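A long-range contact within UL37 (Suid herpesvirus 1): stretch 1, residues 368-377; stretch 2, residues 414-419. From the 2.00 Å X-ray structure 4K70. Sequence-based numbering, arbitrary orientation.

Stretch 1, residues 368-377: QRAVGCTAVV
Stretch 2 414-419: AALGLP

What fills the apolar centre of this contact? Leu416 does, with chi1 at -74° (m) and chi2 at 177° (t). Although its CA-to-CB bond points away overall, the end of its side chain comes nearer to the helix that runs through residues 368-377. Its CD1 lies 4.2 Å from Val376 CG2, and its CD2 lies 4.2 Å from Gly372 C. Gly372 leaves room here: a CB in ideal position would sit 3.1 Å from Leu416 CD2, a tight fit. Val376 has chi1 at 170° (t).

How does Cys373 join the two leucines to the helix? Its chi1 of -78° (m) sets SG 4.0 Å from Leu416 CB and 3.9 Å from Leu418 CG, so a polarizable sulfur packs against both side chains. The same SG is 3.5 Å from Leu416 O. Leu418 is extended in backbone (phi/psi -103/153), with chi1 -62° (m) and chi2 167° (t).

What backbone shapes bring these groups together? Stretch 1 is helical throughout, with i to i+4 bonds such as Cys373 N to Arg369 O (2.7 Å) and Val376 N to Gly372 O (2.8 Å). Stretch 2 makes a type I turn from Ala414 to Gly417, closed by Gly417 N to Ala414 O at 2.9 Å. The nearest CA atoms across the contact, those of Arg369 and Leu416, are 5.0 Å apart. Gly417 has phi/psi 80/19, favourable to glycine, and an ideal CB there would lie 3.1 Å from Arg369 CD.

What forms the polar edge? Arg369 leaves the helix sideways and brings the end of its side chain nearer to the turn (chi1 -78°, m; chi2 173°, t; chi3 170°, t; chi4 105°), its NE donating a weak hydrogen bond to Ala415 O at 2.8 Å, with an N-H...O angle of 120°. Its CG lies 3.5 Å from Leu416 O, while Gly417 N lies near the guanidinium plane, at its edge, 3.6 Å from Arg369 NE.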

# COMPACT_ATOMS: atom_id res chain seq x y z
N GLN A 368 2.66 -15.95 28.25
CA GLN A 368 1.70 -16.27 27.20
C GLN A 368 1.12 -15.01 26.60
O GLN A 368 0.85 -14.94 25.39
CB GLN A 368 0.58 -17.15 27.76
CG GLN A 368 1.00 -18.61 27.98
CD GLN A 368 -0.01 -19.38 28.79
OE1 GLN A 368 -0.99 -18.80 29.27
NE2 GLN A 368 0.21 -20.69 28.95
N ARG A 369 0.91 -14.00 27.44
CA ARG A 369 0.44 -12.70 26.98
C ARG A 369 1.39 -12.07 25.97
O ARG A 369 0.95 -11.50 24.98
CB ARG A 369 0.28 -11.75 28.17
CG ARG A 369 -0.99 -12.00 28.98
CD ARG A 369 -1.00 -11.13 30.24
NE ARG A 369 -2.30 -11.20 30.89
CZ ARG A 369 -2.56 -11.89 31.99
NH1 ARG A 369 -1.57 -12.52 32.63
NH2 ARG A 369 -3.79 -11.90 32.49
N ALA A 370 2.69 -12.19 26.23
CA ALA A 370 3.70 -11.64 25.31
C ALA A 370 3.63 -12.30 23.93
O ALA A 370 3.78 -11.64 22.90
CB ALA A 370 5.08 -11.81 25.89
N VAL A 371 3.45 -13.62 23.92
CA VAL A 371 3.29 -14.35 22.65
C VAL A 371 1.99 -13.95 21.96
O VAL A 371 1.95 -13.71 20.75
CB VAL A 371 3.27 -15.87 22.86
CG1 VAL A 371 3.05 -16.58 21.52
CG2 VAL A 371 4.56 -16.36 23.53
N GLY A 372 0.91 -13.89 22.74
CA GLY A 372 -0.38 -13.56 22.17
C GLY A 372 -0.45 -12.14 21.63
O GLY A 372 -0.95 -11.90 20.54
N CYS A 373 0.02 -11.19 22.44
CA CYS A 373 0.12 -9.80 21.99
C CYS A 373 0.91 -9.68 20.70
O CYS A 373 0.48 -9.02 19.76
CB CYS A 373 0.76 -8.94 23.09
SG CYS A 373 -0.42 -8.55 24.42
N THR A 374 2.09 -10.28 20.66
CA THR A 374 2.92 -10.21 19.47
C THR A 374 2.20 -10.80 18.25
O THR A 374 2.26 -10.24 17.15
CB THR A 374 4.27 -10.92 19.69
OG1 THR A 374 4.92 -10.36 20.83
CG2 THR A 374 5.18 -10.76 18.46
N ALA A 375 1.49 -11.91 18.46
CA ALA A 375 0.84 -12.59 17.35
C ALA A 375 -0.41 -11.84 16.90
O ALA A 375 -0.68 -11.74 15.69
CB ALA A 375 0.49 -14.03 17.72
N VAL A 376 -1.17 -11.30 17.84
CA VAL A 376 -2.35 -10.50 17.46
C VAL A 376 -1.98 -9.22 16.69
O VAL A 376 -2.51 -8.93 15.62
CB VAL A 376 -3.19 -10.13 18.69
CG1 VAL A 376 -4.25 -9.12 18.30
CG2 VAL A 376 -3.83 -11.38 19.31
N VAL A 377 -1.07 -8.43 17.25
CA VAL A 377 -0.63 -7.21 16.56
C VAL A 377 0.04 -7.57 15.22
O VAL A 377 -0.16 -6.89 14.21
CB VAL A 377 0.33 -6.41 17.45
CG1 VAL A 377 1.00 -5.28 16.64
CG2 VAL A 377 -0.42 -5.85 18.65
N ALA A 414 -8.32 -7.41 27.88
CA ALA A 414 -8.01 -7.51 29.32
C ALA A 414 -7.16 -8.75 29.60
O ALA A 414 -6.15 -8.65 30.27
CB ALA A 414 -9.29 -7.54 30.16
N ALA A 415 -7.55 -9.89 29.04
CA ALA A 415 -6.83 -11.14 29.27
C ALA A 415 -5.41 -11.10 28.74
O ALA A 415 -4.51 -11.74 29.28
CB ALA A 415 -7.59 -12.32 28.65
N LEU A 416 -5.21 -10.33 27.67
CA LEU A 416 -3.90 -10.14 27.07
C LEU A 416 -3.05 -9.13 27.86
O LEU A 416 -1.87 -8.91 27.55
CB LEU A 416 -4.07 -9.69 25.62
CG LEU A 416 -4.51 -10.77 24.63
CD1 LEU A 416 -4.70 -10.18 23.25
CD2 LEU A 416 -3.49 -11.90 24.59
N GLY A 417 -3.64 -8.52 28.89
CA GLY A 417 -2.91 -7.57 29.73
C GLY A 417 -2.79 -6.18 29.14
O GLY A 417 -1.92 -5.39 29.54
N LEU A 418 -3.66 -5.87 28.18
CA LEU A 418 -3.67 -4.57 27.51
C LEU A 418 -4.81 -3.72 28.04
O LEU A 418 -5.83 -4.26 28.48
CB LEU A 418 -3.90 -4.75 26.01
CG LEU A 418 -2.84 -5.54 25.24
CD1 LEU A 418 -3.39 -5.89 23.88
CD2 LEU A 418 -1.55 -4.73 25.13
N PRO A 419 -4.67 -2.39 27.98
CA PRO A 419 -5.84 -1.58 28.33
C PRO A 419 -6.89 -1.59 27.22
O PRO A 419 -6.66 -2.14 26.13
CB PRO A 419 -5.25 -0.17 28.51
CG PRO A 419 -4.02 -0.17 27.67
CD PRO A 419 -3.47 -1.58 27.72